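Local coordinates for protein Pbp related beta-lactamase (Pyrococcus abyssi, PDB 2QMI) that probably acts as a serine peptidase of the penicillin-binding protein and beta-lactamase family, self-compartmentalized by assembly into an octamer, at residues G307-Y312 / A324-S330; Y336-Y340 / L354-Y358. All blocks are in the same frame, centred on the assembly; numbering follows the deposited sequence.

Contact 1 of 2, residues G307-Y312 / A324-S330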
ATOM      1  N   GLY A 307      16.724 -18.601  22.950  1.00 19.23           N
ATOM      2  CA  GLY A 307      15.936 -18.101  21.844  1.00 20.22           C
ATOM      3  C   GLY A 307      15.525 -19.167  20.848  1.00 18.79           C
ATOM      4  O   GLY A 307      14.348 -19.514  20.767  1.00 19.81           O
ATOM      5  N   MET A 308      16.484 -19.690  20.090  1.00 18.27           N
ATOM      6  CA  MET A 308      16.177 -20.713  19.097  1.00 19.31           C
ATOM      7  C   MET A 308      16.244 -22.145  19.642  1.00 19.32           C
ATOM      8  O   MET A 308      15.927 -23.087  18.927  1.00 20.02           O
ATOM      9  CB  MET A 308      17.101 -20.579  17.875  1.00 19.18           C
ATOM     10  CG  MET A 308      18.518 -21.085  18.072  1.00 18.99           C
ATOM     11  SD  MET A 308      19.551 -19.993  19.044  1.00 19.41           S
ATOM     12  CE  MET A 308      19.270 -20.544  20.560  1.00 21.56           C
ATOM     13  N   TYR A 309      16.682 -22.305  20.893  1.00 18.72           N
ATOM     14  CA  TYR A 309      16.748 -23.623  21.541  1.00 18.66           C
ATOM     15  C   TYR A 309      16.261 -23.410  22.969  1.00 17.82           C
ATOM     16  O   TYR A 309      16.535 -22.372  23.559  1.00 18.52           O
ATOM     17  CB  TYR A 309      18.187 -24.165  21.637  1.00 17.28           C
ATOM     18  CG  TYR A 309      18.916 -24.474  20.347  1.00 17.04           C
ATOM     19  CD1 TYR A 309      18.564 -25.570  19.551  1.00 15.05           C
ATOM     20  CD2 TYR A 309      19.992 -23.688  19.945  1.00 15.53           C
ATOM     21  CE1 TYR A 309      19.280 -25.867  18.380  1.00 15.26           C
ATOM     22  CE2 TYR A 309      20.708 -23.976  18.785  1.00 14.93           C
ATOM     23  CZ  TYR A 309      20.354 -25.056  18.008  1.00 15.67           C
ATOM     24  OH  TYR A 309      21.078 -25.300  16.860  1.00 15.84           O
ATOM     25  N   THR A 310      15.540 -24.383  23.521  1.00 18.22           N
ATOM     26  CA  THR A 310      15.068 -24.302  24.904  1.00 18.01           C
ATOM     27  C   THR A 310      15.147 -25.696  25.518  1.00 18.53           C
ATOM     28  O   THR A 310      15.225 -26.689  24.801  1.00 16.50           O
ATOM     29  CB  THR A 310      13.602 -23.784  25.026  1.00 17.81           C
ATOM     30  OG1 THR A 310      12.701 -24.714  24.419  1.00 17.67           O
ATOM     31  CG2 THR A 310      13.459 -22.422  24.364  1.00 17.76           C
ATOM     32  N   GLY A 311      15.138 -25.768  26.844  1.00 18.72           N
ATOM     33  CA  GLY A 311      15.215 -27.060  27.492  1.00 18.69           C
ATOM     34  C   GLY A 311      14.834 -27.037  28.957  1.00 20.42           C
ATOM     35  O   GLY A 311      14.566 -25.976  29.525  1.00 21.71           O
ATOM     36  N   TYR A 312      14.804 -28.220  29.563  1.00 19.22           N
ATOM     37  CA  TYR A 312      14.470 -28.358  30.972  1.00 19.52           C
ATOM     38  C   TYR A 312      14.919 -29.720  31.495  1.00 20.33           C
ATOM     39  O   TYR A 312      14.864 -30.720  30.782  1.00 20.50           O
ATOM     40  CB  TYR A 312      12.962 -28.232  31.185  1.00 19.31           C
ATOM     41  CG  TYR A 312      12.552 -28.239  32.637  1.00 18.45           C
ATOM     42  CD1 TYR A 312      12.648 -27.083  33.413  1.00 19.21           C
ATOM     43  CD2 TYR A 312      12.086 -29.407  33.247  1.00 18.19           C
ATOM     44  CE1 TYR A 312      12.286 -27.083  34.756  1.00 19.74           C
ATOM     45  CE2 TYR A 312      11.724 -29.421  34.590  1.00 19.55           C
ATOM     46  CZ  TYR A 312      11.823 -28.256  35.339  1.00 19.97           C
ATOM     47  OH  TYR A 312      11.456 -28.254  36.666  1.00 21.36           O
ATOM     48  N   ALA A 324      14.488 -35.161  31.240  1.00 20.82           N
ATOM     49  CA  ALA A 324      15.226 -34.189  30.458  1.00 20.80           C
ATOM     50  C   ALA A 324      14.480 -34.010  29.142  1.00 20.09           C
ATOM     51  O   ALA A 324      14.149 -34.995  28.474  1.00 20.42           O
ATOM     52  CB  ALA A 324      16.641 -34.680  30.200  1.00 18.80           C
ATOM     53  N   VAL A 325      14.206 -32.755  28.792  1.00 19.22           N
ATOM     54  CA  VAL A 325      13.512 -32.406  27.555  1.00 19.20           C
ATOM     55  C   VAL A 325      14.247 -31.271  26.822  1.00 20.31           C
ATOM     56  O   VAL A 325      14.528 -30.216  27.404  1.00 19.86           O
ATOM     57  CB  VAL A 325      12.065 -31.939  27.832  1.00 19.21           C
ATOM     58  CG1 VAL A 325      11.360 -31.581  26.519  1.00 16.94           C
ATOM     59  CG2 VAL A 325      11.299 -33.022  28.566  1.00 19.44           C
ATOM     60  N   LEU A 326      14.564 -31.496  25.550  1.00 19.80           N
ATOM     61  CA  LEU A 326      15.239 -30.486  24.746  1.00 20.65           C
ATOM     62  C   LEU A 326      14.347 -30.126  23.560  1.00 20.83           C
ATOM     63  O   LEU A 326      13.648 -30.981  23.024  1.00 21.31           O
ATOM     64  CB  LEU A 326      16.604 -30.998  24.271  1.00 20.12           C
ATOM     65  CG  LEU A 326      17.630 -31.164  25.396  1.00 20.84           C
ATOM     66  CD1 LEU A 326      18.971 -31.602  24.833  1.00 20.06           C
ATOM     67  CD2 LEU A 326      17.769 -29.843  26.142  1.00 21.53           C
ATOM     68  N   GLU A 327      14.378 -28.862  23.152  1.00 21.00           N
ATOM     69  CA  GLU A 327      13.536 -28.404  22.060  1.00 21.12           C
ATOM     70  C   GLU A 327      14.211 -27.471  21.053  1.00 21.41           C
ATOM     71  O   GLU A 327      14.993 -26.593  21.414  1.00 21.88           O
ATOM     72  CB  GLU A 327      12.291 -27.721  22.635  1.00 21.91           C
ATOM     73  CG  GLU A 327      11.209 -27.420  21.612  1.00 21.17           C
ATOM     74  CD  GLU A 327       9.999 -26.753  22.238  1.00 23.65           C
ATOM     75  OE1 GLU A 327       9.535 -27.249  23.294  1.00 22.22           O
ATOM     76  OE2 GLU A 327       9.515 -25.742  21.670  1.00 22.22           O
ATOM     77  N   ASN A 328      13.844 -27.679  19.791  1.00 21.89           N
ATOM     78  CA  ASN A 328      14.328 -26.960  18.614  1.00 22.94           C
ATOM     79  C   ASN A 328      13.784 -25.543  18.424  1.00 22.16           C
ATOM     80  O   ASN A 328      13.881 -24.990  17.333  1.00 20.30           O
ATOM     81  CB  ASN A 328      13.972 -27.777  17.370  1.00 24.20           C
ATOM     82  CG  ASN A 328      15.149 -28.000  16.481  1.00 26.91           C
ATOM     83  OD1 ASN A 328      16.275 -27.707  16.873  1.00 31.07           O
ATOM     84  ND2 ASN A 328      14.918 -28.531  15.285  1.00 26.74           N
ATOM     85  N   SER A 329      13.200 -24.972  19.473  1.00 21.79           N
ATOM     86  CA  SER A 329      12.628 -23.626  19.417  1.00 22.49           C
ATOM     87  C   SER A 329      12.005 -23.318  20.774  1.00 22.66           C
ATOM     88  O   SER A 329      12.323 -23.980  21.764  1.00 22.53           O
ATOM     89  CB  SER A 329      11.555 -23.541  18.318  1.00 22.17           C
ATOM     90  OG  SER A 329      10.514 -24.483  18.540  1.00 24.31           O
ATOM     91  N   SER A 330      11.137 -22.311  20.831  1.00 21.84           N
ATOM     92  CA  SER A 330      10.477 -21.974  22.090  1.00 24.18           C
ATOM     93  C   SER A 330       8.965 -21.984  21.884  1.00 23.84           C
ATOM     94  O   SER A 330       8.236 -21.220  22.518  1.00 25.20           O
ATOM     95  CB  SER A 330      10.923 -20.596  22.589  1.00 24.65           C
ATOM     96  OG  SER A 330      10.389 -19.570  21.773  1.00 28.07           O
TER
HETATM   97  O   HOH W   1      11.859 -19.705  18.799  1.00 30.16           O
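Strands 310-312 and 324-327 run antiparallel, their axes 4.7 Å apart and their directions at 175°. T310 and E327 form one hydrogen-bonded pair (T310 N to E327 O 3.1 Å, E327 N to T310 O 2.9 Å), Y312 and V325 the other (Y312 N to V325 O 3.0 Å, V325 N to Y312 O 2.9 Å). Between them lies the non-hydrogen-bonded pair G311-L326, where a beta carbon on G311 would clash with L326 CD2. They belong to the two strands, 310-316 and 321-327, of a beta hairpin in the antiparallel sheet of the penicillin-binding protein/beta-lactamase fold; G311 also pairs with G304 and L326 with S23. T310, Y312, V325 and E327 face helix 334-345, whereas L326 packs on helix 241-252. Beyond strand 324-327, S329 O accepts from T310 OG1 at 2.8 Å. Y309 points CA-to-CB away, yet its ring stays beside 324-330, CE1 3.8 Å from N328 OD1; its hydroxyl bonds A211 O. A water donates to G307 O (3.2 Å) and weakly accepts from S330 OG (3.3 Å).

Contact 2 of 2, residues Y336-Y340 / L354-Y358; sequences YIAMY and LPFIY
Y336 lays its ring over that of F356 in an offset stack, centroids 3.9 Å apart and planes at 5°, with Y336 CG 3.5 Å from F356 CD2. This is helix-to-helix packing across a helical connection: 336-340 is a turn inside helix 334-345, of the beta-lactamase-like part, and 355-358 begins helix 355-364, assigned to the octamerisation domain. L354, extended at -102/107, is the N-cap residue, and its O accepts from I357 N at 2.9 Å. The nearest CA pairs are Y336-F356 at 7.6 Å and Y340-L354 at 7.7 Å. Y336 takes chi1 m and F356 p; F356 CB also makes a CH-pi contact, 3.9 Å from the Y336 ring centroid. N420 of a second subunit packs on F356. M339 adds a Met-aromatic contact, SD lying obliquely 4.8 Å from the F356 ring centroid. L354 CD1 sits 3.8 Å from both M339 O and Y340 CA. Y340, chi1 t, bonds through its hydroxyl to E351 and receives I357 CD1 at its ring edge, 3.3 Å from Y340 CD1.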
ATOM      1  N   TYR A 336       6.848 -27.852  30.835  1.00 20.10           N
ATOM      2  CA  TYR A 336       5.482 -28.372  30.825  1.00 18.99           C
ATOM      3  C   TYR A 336       5.477 -29.834  30.393  1.00 19.25           C
ATOM      4  O   TYR A 336       4.790 -30.671  30.989  1.00 18.63           O
ATOM      5  CB  TYR A 336       4.609 -27.532  29.888  1.00 18.79           C
ATOM      6  CG  TYR A 336       4.314 -26.138  30.410  1.00 18.45           C
ATOM      7  CD1 TYR A 336       4.914 -25.669  31.575  1.00 18.37           C
ATOM      8  CD2 TYR A 336       3.436 -25.290  29.735  1.00 19.55           C
ATOM      9  CE1 TYR A 336       4.649 -24.397  32.057  1.00 20.47           C
ATOM     10  CE2 TYR A 336       3.161 -24.008  30.210  1.00 19.93           C
ATOM     11  CZ  TYR A 336       3.771 -23.574  31.371  1.00 20.82           C
ATOM     12  OH  TYR A 336       3.498 -22.325  31.864  1.00 23.72           O
ATOM     13  N   ILE A 337       6.250 -30.141  29.356  1.00 20.00           N
ATOM     14  CA  ILE A 337       6.358 -31.510  28.871  1.00 19.34           C
ATOM     15  C   ILE A 337       7.011 -32.378  29.957  1.00 19.44           C
ATOM     16  O   ILE A 337       6.535 -33.469  30.273  1.00 18.76           O
ATOM     17  CB  ILE A 337       7.203 -31.566  27.583  1.00 19.48           C
ATOM     18  CG1 ILE A 337       6.482 -30.792  26.472  1.00 20.66           C
ATOM     19  CG2 ILE A 337       7.455 -33.014  27.180  1.00 19.41           C
ATOM     20  CD1 ILE A 337       7.182 -30.811  25.135  1.00 21.55           C
ATOM     21  N   ALA A 338       8.096 -31.877  30.535  1.00 18.08           N
ATOM     22  CA  ALA A 338       8.801 -32.608  31.581  1.00 17.83           C
ATOM     23  C   ALA A 338       7.867 -32.945  32.743  1.00 19.52           C
ATOM     24  O   ALA A 338       7.824 -34.085  33.209  1.00 19.25           O
ATOM     25  CB  ALA A 338       9.984 -31.789  32.083  1.00 15.97           C
ATOM     26  N   MET A 339       7.110 -31.952  33.203  1.00 19.35           N
ATOM     27  CA  MET A 339       6.200 -32.152  34.321  1.00 20.02           C
ATOM     28  C   MET A 339       5.049 -33.114  34.001  1.00 20.37           C
ATOM     29  O   MET A 339       4.572 -33.830  34.881  1.00 19.88           O
ATOM     30  CB  MET A 339       5.686 -30.796  34.801  1.00 20.67           C
ATOM     31  CG  MET A 339       6.825 -29.858  35.183  1.00 20.92           C
ATOM     32  SD  MET A 339       6.331 -28.207  35.714  1.00 25.43           S
ATOM     33  CE  MET A 339       7.626 -27.792  36.876  1.00 21.65           C
ATOM     34  N   TYR A 340       4.628 -33.146  32.740  1.00 20.09           N
ATOM     35  CA  TYR A 340       3.562 -34.040  32.301  1.00 19.46           C
ATOM     36  C   TYR A 340       4.048 -35.487  32.490  1.00 19.38           C
ATOM     37  O   TYR A 340       3.308 -36.349  32.964  1.00 18.45           O
ATOM     38  CB  TYR A 340       3.252 -33.792  30.817  1.00 20.75           C
ATOM     39  CG  TYR A 340       1.962 -34.409  30.314  1.00 21.84           C
ATOM     40  CD1 TYR A 340       0.783 -33.665  30.270  1.00 23.80           C
ATOM     41  CD2 TYR A 340       1.925 -35.728  29.855  1.00 23.86           C
ATOM     42  CE1 TYR A 340      -0.407 -34.213  29.774  1.00 23.98           C
ATOM     43  CE2 TYR A 340       0.742 -36.290  29.357  1.00 23.99           C
ATOM     44  CZ  TYR A 340      -0.415 -35.521  29.317  1.00 24.35           C
ATOM     45  OH  TYR A 340      -1.568 -36.042  28.789  1.00 25.57           O
ATOM     46  N   LEU A 354      -1.974 -30.503  36.799  1.00 24.80           N
ATOM     47  CA  LEU A 354      -1.073 -29.446  36.340  1.00 23.68           C
ATOM     48  C   LEU A 354      -1.876 -28.257  35.823  1.00 23.34           C
ATOM     49  O   LEU A 354      -2.463 -28.312  34.746  1.00 23.43           O
ATOM     50  CB  LEU A 354      -0.153 -29.972  35.237  1.00 21.90           C
ATOM     51  CG  LEU A 354       0.786 -31.121  35.618  1.00 21.30           C
ATOM     52  CD1 LEU A 354       1.534 -31.574  34.378  1.00 19.55           C
ATOM     53  CD2 LEU A 354       1.761 -30.674  36.723  1.00 20.08           C
ATOM     54  N   PRO A 355      -1.895 -27.156  36.587  1.00 24.39           N
ATOM     55  CA  PRO A 355      -2.631 -25.939  36.223  1.00 24.85           C
ATOM     56  C   PRO A 355      -2.440 -25.437  34.796  1.00 24.91           C
ATOM     57  O   PRO A 355      -3.421 -25.129  34.118  1.00 24.41           O
ATOM     58  CB  PRO A 355      -2.186 -24.926  37.284  1.00 23.89           C
ATOM     59  CG  PRO A 355      -0.859 -25.461  37.759  1.00 26.13           C
ATOM     60  CD  PRO A 355      -1.090 -26.941  37.801  1.00 24.71           C
ATOM     61  N   PHE A 356      -1.197 -25.371  34.330  1.00 24.44           N
ATOM     62  CA  PHE A 356      -0.948 -24.888  32.981  1.00 24.26           C
ATOM     63  C   PHE A 356      -1.578 -25.750  31.897  1.00 25.47           C
ATOM     64  O   PHE A 356      -1.666 -25.328  30.742  1.00 25.96           O
ATOM     65  CB  PHE A 356       0.560 -24.723  32.703  1.00 24.07           C
ATOM     66  CG  PHE A 356       1.422 -25.868  33.193  1.00 24.41           C
ATOM     67  CD1 PHE A 356       2.108 -25.772  34.398  1.00 24.76           C
ATOM     68  CD2 PHE A 356       1.581 -27.021  32.425  1.00 24.35           C
ATOM     69  CE1 PHE A 356       2.944 -26.803  34.829  1.00 24.66           C
ATOM     70  CE2 PHE A 356       2.416 -28.059  32.849  1.00 24.23           C
ATOM     71  CZ  PHE A 356       3.096 -27.949  34.048  1.00 24.29           C
ATOM     72  N   ILE A 357      -2.036 -26.945  32.257  1.00 25.66           N
ATOM     73  CA  ILE A 357      -2.651 -27.821  31.265  1.00 26.22           C
ATOM     74  C   ILE A 357      -4.172 -27.695  31.135  1.00 25.90           C
ATOM     75  O   ILE A 357      -4.678 -27.586  30.022  1.00 25.97           O
ATOM     76  CB  ILE A 357      -2.270 -29.296  31.520  1.00 27.22           C
ATOM     77  CG1 ILE A 357      -0.746 -29.440  31.446  1.00 29.34           C
ATOM     78  CG2 ILE A 357      -2.912 -30.197  30.472  1.00 25.04           C
ATOM     79  CD1 ILE A 357      -0.240 -30.839  31.668  1.00 32.67           C
ATOM     80  N   TYR A 358      -4.914 -27.714  32.242  1.00 26.60           N
ATOM     81  CA  TYR A 358      -6.368 -27.579  32.128  1.00 27.49           C
ATOM     82  C   TYR A 358      -6.801 -26.142  31.851  1.00 27.48           C
ATOM     83  O   TYR A 358      -7.829 -25.900  31.206  1.00 27.43           O
ATOM     84  CB  TYR A 358      -7.095 -28.111  33.371  1.00 26.53           C
ATOM     85  CG  TYR A 358      -6.608 -27.616  34.718  1.00 28.06           C
ATOM     86  CD1 TYR A 358      -5.548 -28.244  35.368  1.00 28.12           C
ATOM     87  CD2 TYR A 358      -7.254 -26.561  35.373  1.00 27.93           C
ATOM     88  CE1 TYR A 358      -5.145 -27.848  36.648  1.00 29.60           C
ATOM     89  CE2 TYR A 358      -6.857 -26.150  36.649  1.00 28.73           C
ATOM     90  CZ  TYR A 358      -5.803 -26.802  37.282  1.00 29.46           C
ATOM     91  OH  TYR A 358      -5.405 -26.421  38.545  1.00 30.49           O
TER

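Overall arrangement
Both contacts are buried and lie in series along the chain, their centres about 16 Å apart; helix 334-345 is the next element after strand 321-327 and packs back against the hairpin. The two meet where Y312 CD2 comes 3.4 Å from A338 CB and V325 CG2 4.1 Å from I337 CG2, so this helix has the sheet on one side and 354-358 on another. Contact 1 is mainly backbone hydrogen bonding within a sheet and is touched by no other subunit. Contact 2 relies on aromatic and aliphatic side chains, without hydrogen bonds between its segments; it joins a helix of the beta-lactamase-like part to one assigned to the octamerisation domain and reaches a neighbouring subunit.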